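Local atomic coordinates of polyketide synthase (Synechococcus sp., PDB entry 4GOX), a protein that probably acts as the sulfotransferase domain of an olefin synthase, moving a sulfonate group from the donor PAPS onto a polyketide intermediate. Residues Ser95-Lys98 with Val99-Val103; Ala160-Glu163 with Ser164-Leu168; Ile196-Leu199 with Gly200-Val203; Tyr213-Leu216 with Val217-Pro220; Pro242-Gly245 with Asp246-Thr249. All blocks are in the same frame, centred on the assembly; numbering follows the deposited sequence.

Contact 1. Residues Ser95-Lys98 with Val99-Val103; sequences SQAK and VNQWV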
# COMPACT_ATOMS: atom_id res chain seq x y z
N SER A 95 -23.16 -3.85 1.16
CA SER A 95 -21.87 -3.40 0.64
C SER A 95 -21.65 -4.00 -0.74
O SER A 95 -21.46 -3.25 -1.70
CB SER A 95 -20.74 -3.81 1.58
OG SER A 95 -19.74 -2.80 1.60
N GLN A 96 -21.73 -5.34 -0.85
CA GLN A 96 -21.62 -6.11 -2.08
C GLN A 96 -22.59 -5.59 -3.17
O GLN A 96 -22.16 -5.43 -4.31
CB GLN A 96 -21.84 -7.61 -1.80
CG GLN A 96 -21.36 -8.55 -2.90
CD GLN A 96 -19.88 -8.44 -3.17
OE1 GLN A 96 -19.04 -8.94 -2.41
NE2 GLN A 96 -19.52 -7.78 -4.27
N ALA A 97 -23.84 -5.26 -2.80
CA ALA A 97 -24.86 -4.72 -3.71
C ALA A 97 -24.46 -3.36 -4.29
O ALA A 97 -24.78 -3.08 -5.45
CB ALA A 97 -26.21 -4.63 -3.00
N LYS A 98 -23.79 -2.50 -3.50
CA LYS A 98 -23.30 -1.18 -3.92
C LYS A 98 -22.16 -1.42 -4.97
O LYS A 98 -22.12 -0.75 -6.00
CB LYS A 98 -22.78 -0.39 -2.70
CG LYS A 98 -22.35 1.05 -2.94
CD LYS A 98 -23.51 2.03 -3.04
CE LYS A 98 -23.08 3.34 -3.64
NZ LYS A 98 -24.18 4.00 -4.37
N VAL A 99 -21.29 -2.44 -4.70
CA VAL A 99 -20.18 -2.84 -5.59
C VAL A 99 -20.75 -3.40 -6.93
O VAL A 99 -20.37 -2.90 -8.00
CB VAL A 99 -19.17 -3.78 -4.89
CG1 VAL A 99 -18.20 -4.43 -5.90
CG2 VAL A 99 -18.39 -3.04 -3.81
N ASN A 100 -21.72 -4.35 -6.85
CA ASN A 100 -22.41 -5.00 -7.98
C ASN A 100 -23.10 -4.01 -8.90
O ASN A 100 -23.16 -4.21 -10.12
CB ASN A 100 -23.39 -6.08 -7.48
CG ASN A 100 -22.73 -7.33 -6.91
OD1 ASN A 100 -21.50 -7.45 -6.80
ND2 ASN A 100 -23.54 -8.30 -6.53
N GLN A 101 -23.59 -2.91 -8.32
CA GLN A 101 -24.25 -1.83 -9.06
C GLN A 101 -23.24 -0.97 -9.81
O GLN A 101 -23.48 -0.56 -10.94
CB GLN A 101 -25.16 -1.03 -8.12
CG GLN A 101 -26.64 -1.51 -8.13
CD GLN A 101 -26.87 -3.01 -8.33
OE1 GLN A 101 -27.13 -3.48 -9.45
NE2 GLN A 101 -26.79 -3.79 -7.26
N TRP A 102 -22.06 -0.74 -9.19
CA TRP A 102 -20.99 0.01 -9.82
C TRP A 102 -20.45 -0.79 -11.00
O TRP A 102 -20.21 -0.22 -12.07
CB TRP A 102 -19.87 0.28 -8.82
CG TRP A 102 -20.12 1.45 -7.93
CD1 TRP A 102 -20.74 2.62 -8.25
CD2 TRP A 102 -19.53 1.64 -6.64
NE1 TRP A 102 -20.64 3.51 -7.21
CE2 TRP A 102 -19.89 2.94 -6.21
CE3 TRP A 102 -18.71 0.85 -5.81
CZ2 TRP A 102 -19.50 3.45 -4.97
CZ3 TRP A 102 -18.32 1.35 -4.58
CH2 TRP A 102 -18.71 2.64 -4.17
N VAL A 103 -20.32 -2.12 -10.80
CA VAL A 103 -19.87 -3.10 -11.79
C VAL A 103 -20.79 -3.07 -13.01
O VAL A 103 -20.30 -2.92 -14.14
CB VAL A 103 -19.72 -4.52 -11.16
CG1 VAL A 103 -19.67 -5.61 -12.23
CG2 VAL A 103 -18.48 -4.59 -10.27
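The indole of Trp102 carries Lys98 on one face: Lys98 CG stands almost directly above the six-membered ring, 4.2 Å from its centroid, in a CH-pi contact, while Lys98 O sits over the same face nearer the rim. Further out along the chain, Lys98 CE comes down to 3.8 Å from Trp102 CZ2; the bend at chi2 (79°) folds the aliphatic chain over the ring. Tyr115 of helix 109-119 meets the indole edge-to-face. The other flat groups are amides. Gln96 NE2 gives a hydrogen bond to Asn100 OD1 one turn on, at 3.2 Å, with the two amide planes 35° apart and the donor standing well above the Asn100 carbonyl plane, off its lone pairs. The opposite end of this amide, Gln96 OE1, accepts from Gln81 NE2 of helix 79-88. With an alanine here, Asn100 OD1 would probably be left without its donor one turn back, and Gln81 without its amide mate. Ala97 O is gripped twice by Gln101, through the backbone N at 3.1 Å and through NE2 at 2.8 Å, the latter tilted from the carbonyl plane, so the side chain doubles the helical bond. On helix 92-104, Val99 packs on Leu84, Ser95 and Gln96 bond Gln81 of the same neighbouring helix, and Asn100 and Gln101 lie on the exposed side, while Lys98 meets the indole through its methylenes.

Contact 2. Residues Ala160-Glu163 with Ser164-Leu168; sequences AVIE and SFTRL. With A3P (adenosine-3'-5'-diphosphate), chain B.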
# COMPACT_ATOMS: atom_id res chain seq x y z
N ALA A 160 15.01 -9.89 3.86
CA ALA A 160 13.83 -10.07 4.71
C ALA A 160 12.59 -10.29 3.86
O ALA A 160 11.82 -11.19 4.16
CB ALA A 160 13.64 -8.88 5.62
N VAL A 161 12.44 -9.52 2.76
CA VAL A 161 11.30 -9.69 1.85
C VAL A 161 11.33 -11.10 1.20
O VAL A 161 10.31 -11.80 1.22
CB VAL A 161 11.24 -8.56 0.80
CG1 VAL A 161 10.31 -8.91 -0.36
CG2 VAL A 161 10.84 -7.23 1.45
N ILE A 162 12.50 -11.51 0.68
CA ILE A 162 12.72 -12.80 -0.00
C ILE A 162 12.37 -13.96 0.91
O ILE A 162 11.56 -14.80 0.52
CB ILE A 162 14.14 -12.92 -0.65
CG1 ILE A 162 14.29 -11.94 -1.82
CG2 ILE A 162 14.40 -14.36 -1.12
CD1 ILE A 162 15.73 -11.57 -2.18
N GLU A 163 12.93 -13.98 2.12
CA GLU A 163 12.67 -15.00 3.14
C GLU A 163 11.16 -15.11 3.44
O GLU A 163 10.62 -16.21 3.41
CB GLU A 163 13.49 -14.69 4.41
CG GLU A 163 13.44 -15.76 5.48
CD GLU A 163 12.20 -15.78 6.35
OE1 GLU A 163 11.75 -14.70 6.78
OE2 GLU A 163 11.65 -16.89 6.57
N SER A 164 10.50 -13.96 3.71
CA SER A 164 9.07 -13.89 4.02
C SER A 164 8.19 -14.34 2.86
O SER A 164 7.23 -15.09 3.08
CB SER A 164 8.69 -12.48 4.45
OG SER A 164 7.28 -12.39 4.51
N PHE A 165 8.50 -13.88 1.64
CA PHE A 165 7.77 -14.21 0.41
C PHE A 165 7.84 -15.71 0.13
O PHE A 165 6.84 -16.30 -0.30
CB PHE A 165 8.33 -13.41 -0.77
CG PHE A 165 7.54 -13.51 -2.05
CD1 PHE A 165 7.79 -14.53 -2.96
CD2 PHE A 165 6.58 -12.56 -2.36
CE1 PHE A 165 7.10 -14.59 -4.17
CE2 PHE A 165 5.87 -12.64 -3.56
CZ PHE A 165 6.14 -13.65 -4.46
N THR A 166 9.01 -16.32 0.42
CA THR A 166 9.31 -17.75 0.29
C THR A 166 8.38 -18.56 1.19
O THR A 166 7.64 -19.42 0.70
CB THR A 166 10.82 -17.99 0.54
OG1 THR A 166 11.53 -17.65 -0.64
CG2 THR A 166 11.14 -19.43 0.95
N ARG A 167 8.40 -18.26 2.51
CA ARG A 167 7.60 -18.89 3.57
C ARG A 167 6.11 -18.90 3.25
O ARG A 167 5.46 -19.94 3.38
CB ARG A 167 7.81 -18.14 4.90
CG ARG A 167 8.89 -18.71 5.80
CD ARG A 167 8.63 -18.32 7.25
NE ARG A 167 9.17 -17.01 7.60
CZ ARG A 167 8.46 -15.88 7.68
NH1 ARG A 167 7.16 -15.89 7.42
NH2 ARG A 167 9.05 -14.74 8.01
N LEU A 168 5.57 -17.75 2.81
CA LEU A 168 4.16 -17.54 2.50
C LEU A 168 3.64 -18.24 1.23
O LEU A 168 2.43 -18.20 0.97
CB LEU A 168 3.81 -16.03 2.53
CG LEU A 168 3.37 -15.39 3.88
CD1 LEU A 168 2.03 -15.92 4.35
CD2 LEU A 168 4.45 -15.48 4.97
P1 A3P B . 6.29 -12.00 8.15
O1P A3P B . 6.49 -12.97 7.01
O2P A3P B . 5.01 -12.28 8.91
O3P A3P B . 7.51 -11.72 8.98
P2 A3P B . 3.08 -6.77 4.28
O4P A3P B . 3.59 -5.66 3.40
O5P A3P B . 2.77 -8.08 3.61
O6P A3P B . 2.01 -6.30 5.24
O5' A3P B . 4.30 -7.14 5.25
C5' A3P B . 4.26 -8.33 6.05
C4' A3P B . 5.38 -8.26 7.09
O4' A3P B . 5.24 -7.15 7.95
C3' A3P B . 5.44 -9.44 8.04
O3' A3P B . 6.06 -10.57 7.43
C2' A3P B . 6.20 -8.89 9.22
O2' A3P B . 7.61 -9.11 9.10
C1' A3P B . 5.92 -7.40 9.19
N9 A3P B . 5.04 -7.10 10.33
C8 A3P B . 3.72 -7.44 10.42
N7 A3P B . 3.21 -7.07 11.62
C5 A3P B . 4.21 -6.50 12.31
C6 A3P B . 4.35 -5.92 13.66
N6 A3P B . 3.27 -5.87 14.46
N1 A3P B . 5.56 -5.42 14.02
C2 A3P B . 6.63 -5.45 13.19
N3 A3P B . 6.59 -6.00 11.96
C4 A3P B . 5.42 -6.52 11.47
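Arg167 is divided between two anions, the carboxylate of Glu163 one helical turn back and the 3'-phosphate of adenosine-3'-5'-diphosphate. Its NE lies 2.7 Å from Glu163 OE2 in a salt bridge, and its NH2 lies 3.0 Å from Glu163 OE1. Both of these hydrogen bonds are weak in angle, consistent with carboxylate and guanidinium planes turned 45° apart instead of lying flat together. The phosphate comes in at the guanidinium edge, near its plane: A3P O1P accepts from Arg167 NH1 at 3.0 Å and, more loosely, from NH2 at 3.3 Å. A bend at chi3 (-85°) swings the guanidinium back along the helix so that it meets both partners. The same oxygen takes a third bond from Ser164 OG, 2.7 Å away, which projects anti to its own backbone N (chi1 169°) and is also hydrogen-bonded to Arg34 NE. On another flank of the helix, Ile162 O accepts from Thr166 N at 3.0 Å and Thr166 OG1 at 3.1 Å, the two donors approaching from opposite faces of the carbonyl plane. Phe165 and Val161 pack against helix 181-202, anchoring the buried flank of helix 158-167. A serine and an arginine on one phosphate group recall the 3'-phosphate site of other PAPS-dependent sulfotransferases. Three donors converge on this one phosphate oxygen, while Glu163, in the second shell, is placed to orient the arginine and probably offsets part of its charge.

Contact 3. Residues Ile196-Leu199 with Gly200-Val203; sequences ILDL and GRTV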
# COMPACT_ATOMS: atom_id res chain seq x y z
N ILE A 196 8.62 2.30 -8.10
CA ILE A 196 8.18 3.31 -7.12
C ILE A 196 9.21 4.44 -7.01
O ILE A 196 8.83 5.61 -7.01
CB ILE A 196 7.78 2.73 -5.74
CG1 ILE A 196 6.73 1.61 -5.88
CG2 ILE A 196 7.22 3.85 -4.84
CD1 ILE A 196 6.74 0.66 -4.69
N LEU A 197 10.51 4.07 -6.95
CA LEU A 197 11.62 5.02 -6.98
C LEU A 197 11.51 5.92 -8.23
O LEU A 197 11.59 7.15 -8.10
CB LEU A 197 12.96 4.27 -6.97
CG LEU A 197 14.20 5.14 -6.94
CD1 LEU A 197 14.33 5.84 -5.60
CD2 LEU A 197 15.47 4.33 -7.30
N ASP A 198 11.33 5.31 -9.44
CA ASP A 198 11.18 6.06 -10.69
C ASP A 198 9.98 7.02 -10.63
O ASP A 198 10.12 8.17 -11.05
CB ASP A 198 11.05 5.14 -11.91
CG ASP A 198 12.34 4.42 -12.29
OD1 ASP A 198 13.40 4.70 -11.66
OD2 ASP A 198 12.29 3.51 -13.16
N LEU A 199 8.83 6.58 -10.06
CA LEU A 199 7.66 7.45 -9.87
C LEU A 199 8.04 8.65 -8.98
O LEU A 199 7.78 9.79 -9.35
CB LEU A 199 6.47 6.68 -9.26
CG LEU A 199 5.26 7.52 -8.81
CD1 LEU A 199 4.59 8.18 -9.98
CD2 LEU A 199 4.28 6.68 -8.01
N GLY A 200 8.66 8.36 -7.84
CA GLY A 200 9.14 9.36 -6.90
C GLY A 200 10.02 10.42 -7.51
O GLY A 200 9.88 11.60 -7.18
N ARG A 201 10.90 10.02 -8.46
CA ARG A 201 11.76 10.97 -9.16
C ARG A 201 10.97 11.93 -10.05
O ARG A 201 11.37 13.09 -10.17
CB ARG A 201 12.84 10.26 -9.99
CG ARG A 201 13.99 9.72 -9.16
CD ARG A 201 15.25 9.53 -9.99
NE ARG A 201 16.31 8.91 -9.19
CZ ARG A 201 16.59 7.61 -9.19
NH1 ARG A 201 15.91 6.77 -9.97
NH2 ARG A 201 17.57 7.13 -8.43
N THR A 202 9.87 11.45 -10.68
CA THR A 202 9.04 12.28 -11.57
C THR A 202 8.24 13.32 -10.78
O THR A 202 8.01 14.41 -11.29
CB THR A 202 8.14 11.45 -12.49
OG1 THR A 202 7.15 10.79 -11.70
CG2 THR A 202 8.91 10.45 -13.34
N VAL A 203 7.81 12.98 -9.56
CA VAL A 203 7.06 13.91 -8.70
C VAL A 203 8.03 14.57 -7.70
O VAL A 203 9.14 14.06 -7.49
CB VAL A 203 5.85 13.21 -8.01
CG1 VAL A 203 5.00 12.45 -9.02
CG2 VAL A 203 6.29 12.29 -6.87
O HOH W 1 16.02 3.96 -11.68
O HOH W 2 14.36 7.28 -12.17
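Thr202 OG1 donates a short hydrogen bond to Leu199 O, 2.6 Å away, in the carbonyl plane and on a lone pair. A first torsion of 68° sets the hydroxyl between backbone N and carbonyl carbon, from where it turns back to the preceding turn. Leu199 O also accepts from Val203 N at 3.2 Å, so this one carbonyl closes the helix with both a side-chain and a backbone donor just where Val203 leaves helical geometry. On a different flank, Asp198 and Arg201 pair mostly through water. Water 2 gives a proton to Asp198 OD1 at 2.8 Å and takes one from Arg201 NH1 at 2.7 Å, lying in the guanidinium plane; water 1 repeats the bridge with a weaker arginine bond. The direct salt bridge, Asp198 OD1 to Arg201 NH1, is long at 3.7 Å, and the arginine is poorly ordered. Leu197 lies over one face of the guanidinium, its CD2 3.6 Å from Arg201 NH1. Deeper in, Leu199 CD1 approaches Val203 CG1 at 4.4 Å. The contact closes helix 181-202 just ahead of edge strand 208-212: Ile196 and Leu199 press on Leu30 of strand 26-30, Leu199 and Val203 on Tyr151 of strand 149-155, and Leu197 on Tyr208 and Gln210. Arg136 of helix 136-145 borders Asp198 and Thr202, so the helix has the parallel sheet beneath it and another helix alongside.

Contact 4. Residues Tyr213-Leu216 with Val217-Pro220; sequences YEDL and VRDP. With A3P (adenosine-3'-5'-diphosphate), chain B.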
# COMPACT_ATOMS: atom_id res chain seq x y z
N TYR A 213 11.31 0.39 6.55
CA TYR A 213 10.63 -0.51 7.49
C TYR A 213 11.45 -0.72 8.77
O TYR A 213 10.87 -0.67 9.86
CB TYR A 213 10.34 -1.86 6.82
CG TYR A 213 9.96 -2.94 7.80
CD1 TYR A 213 8.65 -3.06 8.26
CD2 TYR A 213 10.92 -3.82 8.29
CE1 TYR A 213 8.30 -4.05 9.19
CE2 TYR A 213 10.58 -4.80 9.21
CZ TYR A 213 9.27 -4.92 9.65
OH TYR A 213 8.95 -5.89 10.56
N GLU A 214 12.78 -0.95 8.63
CA GLU A 214 13.71 -1.17 9.76
C GLU A 214 13.71 0.04 10.68
O GLU A 214 13.68 -0.15 11.88
CB GLU A 214 15.16 -1.49 9.28
CG GLU A 214 15.31 -2.83 8.55
CD GLU A 214 14.70 -2.98 7.17
OE1 GLU A 214 14.28 -1.96 6.57
OE2 GLU A 214 14.62 -4.12 6.68
N ASP A 215 13.65 1.28 10.14
CA ASP A 215 13.56 2.48 10.98
C ASP A 215 12.15 2.57 11.63
O ASP A 215 12.03 2.96 12.78
CB ASP A 215 13.83 3.76 10.15
CG ASP A 215 15.23 3.91 9.58
OD1 ASP A 215 15.41 4.80 8.69
OD2 ASP A 215 16.14 3.15 10.00
N LEU A 216 11.09 2.24 10.88
CA LEU A 216 9.73 2.29 11.39
C LEU A 216 9.56 1.39 12.62
O LEU A 216 8.97 1.81 13.59
CB LEU A 216 8.75 1.89 10.26
CG LEU A 216 7.25 1.74 10.59
CD1 LEU A 216 6.63 3.07 11.05
CD2 LEU A 216 6.50 1.16 9.38
N VAL A 217 10.07 0.17 12.58
CA VAL A 217 9.87 -0.73 13.71
C VAL A 217 10.78 -0.46 14.90
O VAL A 217 10.41 -0.78 16.03
CB VAL A 217 9.74 -2.23 13.33
CG1 VAL A 217 8.65 -2.43 12.29
CG2 VAL A 217 11.07 -2.81 12.87
N ARG A 218 11.94 0.18 14.65
CA ARG A 218 12.87 0.50 15.74
C ARG A 218 12.46 1.80 16.44
O ARG A 218 12.58 1.88 17.65
CB ARG A 218 14.31 0.59 15.24
CG ARG A 218 14.94 -0.74 14.88
CD ARG A 218 16.45 -0.60 14.71
NE ARG A 218 16.79 0.57 13.90
CZ ARG A 218 17.23 0.51 12.65
NH1 ARG A 218 17.48 1.63 11.98
NH2 ARG A 218 17.43 -0.66 12.05
N ASP A 219 11.99 2.80 15.69
CA ASP A 219 11.54 4.06 16.30
C ASP A 219 10.24 4.52 15.62
O ASP A 219 10.26 5.44 14.80
CB ASP A 219 12.65 5.13 16.29
CG ASP A 219 12.39 6.33 17.20
OD1 ASP A 219 13.27 7.21 17.27
OD2 ASP A 219 11.28 6.40 17.81
N PRO A 220 9.09 3.86 15.93
CA PRO A 220 7.84 4.23 15.23
C PRO A 220 7.40 5.67 15.45
O PRO A 220 6.93 6.29 14.51
CB PRO A 220 6.82 3.19 15.71
CG PRO A 220 7.39 2.67 17.01
CD PRO A 220 8.87 2.72 16.85
P1 A3P B . 6.29 -12.00 8.15
O1P A3P B . 6.49 -12.97 7.01
O2P A3P B . 5.01 -12.28 8.91
O3P A3P B . 7.51 -11.72 8.98
P2 A3P B . 3.08 -6.77 4.28
O4P A3P B . 3.59 -5.66 3.40
O5P A3P B . 2.77 -8.08 3.61
O6P A3P B . 2.01 -6.30 5.24
O5' A3P B . 4.30 -7.14 5.25
C5' A3P B . 4.26 -8.33 6.05
C4' A3P B . 5.38 -8.26 7.09
O4' A3P B . 5.24 -7.15 7.95
C3' A3P B . 5.44 -9.44 8.04
O3' A3P B . 6.06 -10.57 7.43
C2' A3P B . 6.20 -8.89 9.22
O2' A3P B . 7.61 -9.11 9.10
C1' A3P B . 5.92 -7.40 9.19
N9 A3P B . 5.04 -7.10 10.33
C8 A3P B . 3.72 -7.44 10.42
N7 A3P B . 3.21 -7.07 11.62
C5 A3P B . 4.21 -6.50 12.31
C6 A3P B . 4.35 -5.92 13.66
N6 A3P B . 3.27 -5.87 14.46
N1 A3P B . 5.56 -5.42 14.02
C2 A3P B . 6.63 -5.45 13.19
N3 A3P B . 6.59 -6.00 11.96
C4 A3P B . 5.42 -6.52 11.47
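Tyr213 and Val217, one turn apart on the short helix 213-218 that follows edge strand 208-212 of the parallel sheet, form a wall of the adenine pocket in this P-loop-type sulfotransferase fold. Tyr213 OH donates a hydrogen bond of 2.7 Å to A3P N3, which lies at the edge of the phenol ring and in its plane. Val217 sits over one face of that ring, with its CG1 3.5 Å from Tyr213 CE1, and the same methyl reaches A3P C2 at 3.7 Å. Swung anti to the backbone N (chi1 166°), the phenol runs along the helix past Val217 toward the base. A phenylalanine in its place would probably keep the packing on Val217 but leave adenine N3 without this donor. On the outer flank, Asp215 OD2 and Arg218 NH1 form a salt bridge of 2.8 Å, with carboxylate and guanidinium planes 64° apart. The Arg218 guanidinium is laid over Glu214 O, 3.6 Å beneath its centre, whereas the Glu214 carboxylate turns inward to Tyr300 OH and His157 N. Leu216 packs on Met43 of helix 37-45 and on Val223 and Leu224 of helix 220-231. Asp219, the first residue past helix 213-218, is the N-cap of helix 220-231. Pro220 has no N-H to return to Leu216 O; instead its CB touches that oxygen at 3.3 Å.

Contact 5. Residues Pro242-Gly245 with Asp246-Thr249; sequences PYSG and DRLT. With A3P (adenosine-3'-5'-diphosphate), chain B.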
# COMPACT_ATOMS: atom_id res chain seq x y z
N PRO A 242 -1.41 -0.13 16.91
CA PRO A 242 -2.18 -0.76 15.83
C PRO A 242 -3.09 -1.89 16.25
O PRO A 242 -4.06 -2.18 15.55
CB PRO A 242 -1.09 -1.26 14.86
CG PRO A 242 0.13 -1.33 15.62
CD PRO A 242 0.04 -0.26 16.66
N TYR A 243 -2.78 -2.53 17.39
CA TYR A 243 -3.59 -3.63 17.91
C TYR A 243 -4.76 -3.22 18.81
O TYR A 243 -5.44 -4.10 19.34
CB TYR A 243 -2.69 -4.75 18.48
CG TYR A 243 -1.77 -5.31 17.43
CD1 TYR A 243 -2.26 -6.08 16.38
CD2 TYR A 243 -0.40 -5.04 17.44
CE1 TYR A 243 -1.42 -6.57 15.38
CE2 TYR A 243 0.45 -5.50 16.43
CZ TYR A 243 -0.07 -6.28 15.41
OH TYR A 243 0.74 -6.78 14.42
N SER A 244 -5.05 -1.91 18.93
CA SER A 244 -6.17 -1.41 19.74
C SER A 244 -7.32 -0.82 18.88
O SER A 244 -7.06 -0.21 17.84
CB SER A 244 -5.69 -0.41 20.78
OG SER A 244 -5.25 0.80 20.19
N GLY A 245 -8.56 -1.04 19.31
CA GLY A 245 -9.77 -0.57 18.63
C GLY A 245 -10.02 -1.20 17.27
O GLY A 245 -9.32 -2.15 16.90
N ASP A 246 -11.02 -0.69 16.53
CA ASP A 246 -11.37 -1.21 15.20
C ASP A 246 -10.60 -0.45 14.11
O ASP A 246 -10.86 0.74 13.86
CB ASP A 246 -12.90 -1.18 14.95
CG ASP A 246 -13.42 -2.12 13.85
OD1 ASP A 246 -12.70 -2.32 12.83
OD2 ASP A 246 -14.55 -2.64 14.00
N ARG A 247 -9.65 -1.15 13.47
CA ARG A 247 -8.79 -0.64 12.39
C ARG A 247 -9.08 -1.36 11.06
O ARG A 247 -8.30 -1.27 10.11
CB ARG A 247 -7.31 -0.82 12.79
CG ARG A 247 -6.96 -0.34 14.19
CD ARG A 247 -6.00 0.82 14.12
NE ARG A 247 -5.88 1.50 15.42
CZ ARG A 247 -4.83 2.22 15.79
NH1 ARG A 247 -3.78 2.35 14.98
NH2 ARG A 247 -4.81 2.81 16.98
N LEU A 248 -10.24 -2.07 11.00
CA LEU A 248 -10.70 -2.86 9.84
C LEU A 248 -9.64 -3.93 9.49
O LEU A 248 -8.96 -3.85 8.45
CB LEU A 248 -11.09 -1.98 8.61
CG LEU A 248 -11.84 -0.64 8.83
CD1 LEU A 248 -12.15 0.02 7.51
CD2 LEU A 248 -13.12 -0.82 9.65
N THR A 249 -9.45 -4.88 10.43
CA THR A 249 -8.50 -5.99 10.37
C THR A 249 -9.23 -7.34 10.43
O THR A 249 -8.63 -8.37 10.12
CB THR A 249 -7.47 -5.87 11.53
OG1 THR A 249 -8.14 -5.87 12.80
CG2 THR A 249 -6.55 -4.66 11.39
P1 A3P B . 6.29 -12.00 8.15
O1P A3P B . 6.49 -12.97 7.01
O2P A3P B . 5.01 -12.28 8.91
O3P A3P B . 7.51 -11.72 8.98
P2 A3P B . 3.08 -6.77 4.28
O4P A3P B . 3.59 -5.66 3.40
O5P A3P B . 2.77 -8.08 3.61
O6P A3P B . 2.01 -6.30 5.24
O5' A3P B . 4.30 -7.14 5.25
C5' A3P B . 4.26 -8.33 6.05
C4' A3P B . 5.38 -8.26 7.09
O4' A3P B . 5.24 -7.15 7.95
C3' A3P B . 5.44 -9.44 8.04
O3' A3P B . 6.06 -10.57 7.43
C2' A3P B . 6.20 -8.89 9.22
O2' A3P B . 7.61 -9.11 9.10
C1' A3P B . 5.92 -7.40 9.19
N9 A3P B . 5.04 -7.10 10.33
C8 A3P B . 3.72 -7.44 10.42
N7 A3P B . 3.21 -7.07 11.62
C5 A3P B . 4.21 -6.50 12.31
C6 A3P B . 4.35 -5.92 13.66
N6 A3P B . 3.27 -5.87 14.46
N1 A3P B . 5.56 -5.42 14.02
C2 A3P B . 6.63 -5.45 13.19
N3 A3P B . 6.59 -6.00 11.96
C4 A3P B . 5.42 -6.52 11.47
O HOH W 3 -8.35 -3.75 14.43
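Arg247 folds back across the loop onto Ser244 and Pro242. Among the hydrogen bonds, Arg247 NE gives a weak one to Ser244 O at 3.2 Å; the strongest partner of the guanidinium is Ala238 O, bonded to NH2, while NH1 bonds Val42 O. Asp246 OD1 accepts from Leu248 N at 3.1 Å, closing an Asx turn. Water 3 bridges the two segments: it donates to Gly245 O at 3.1 Å, accepts from Arg247 N at 3.1 Å, and is bonded to Thr249 OG1 at 2.7 Å. In van der Waals packing, Pro242 CA lies over one face of the guanidinium, 3.6 Å from Arg247 NH1; a bend at chi2 (-115°) turns the chain over the proline. In the ligand contact, Tyr243 OH accepts from A3P N6 at 2.7 Å, the amine lying in the ring plane at its edge. The same hydroxyl is bonded to Phe264 O, and the Phe264 ring stacks on the tyrosine. This loop, between helices 220-231 and 289-297, rests Pro242 and Thr249 on helix 37-45 and Leu248 on Arg82 and Asp86 of helix 79-88.

Contacts 2, 4 and 5 converge on one nucleotide from different elements: helix 158-167 takes the 3'-phosphate with charge and hydroxyl, while helix 213-218 and the loop 242-249 address two edges of adenine through tyrosines. Contacts 2 and 4 come within about 5 Å at their nearest atoms. Contact 3 does not touch the nucleotide; it shares the buried character of contact 2, but there the burial is against the sheet and its ion pair is long and bridged by water. Contact 1 stands apart, about 38 Å from contact 4 centre to centre, on a peripheral helix where amides and a lysine-indole contact replace ligand bonds. Contact 5, partly buried, is the one without helix.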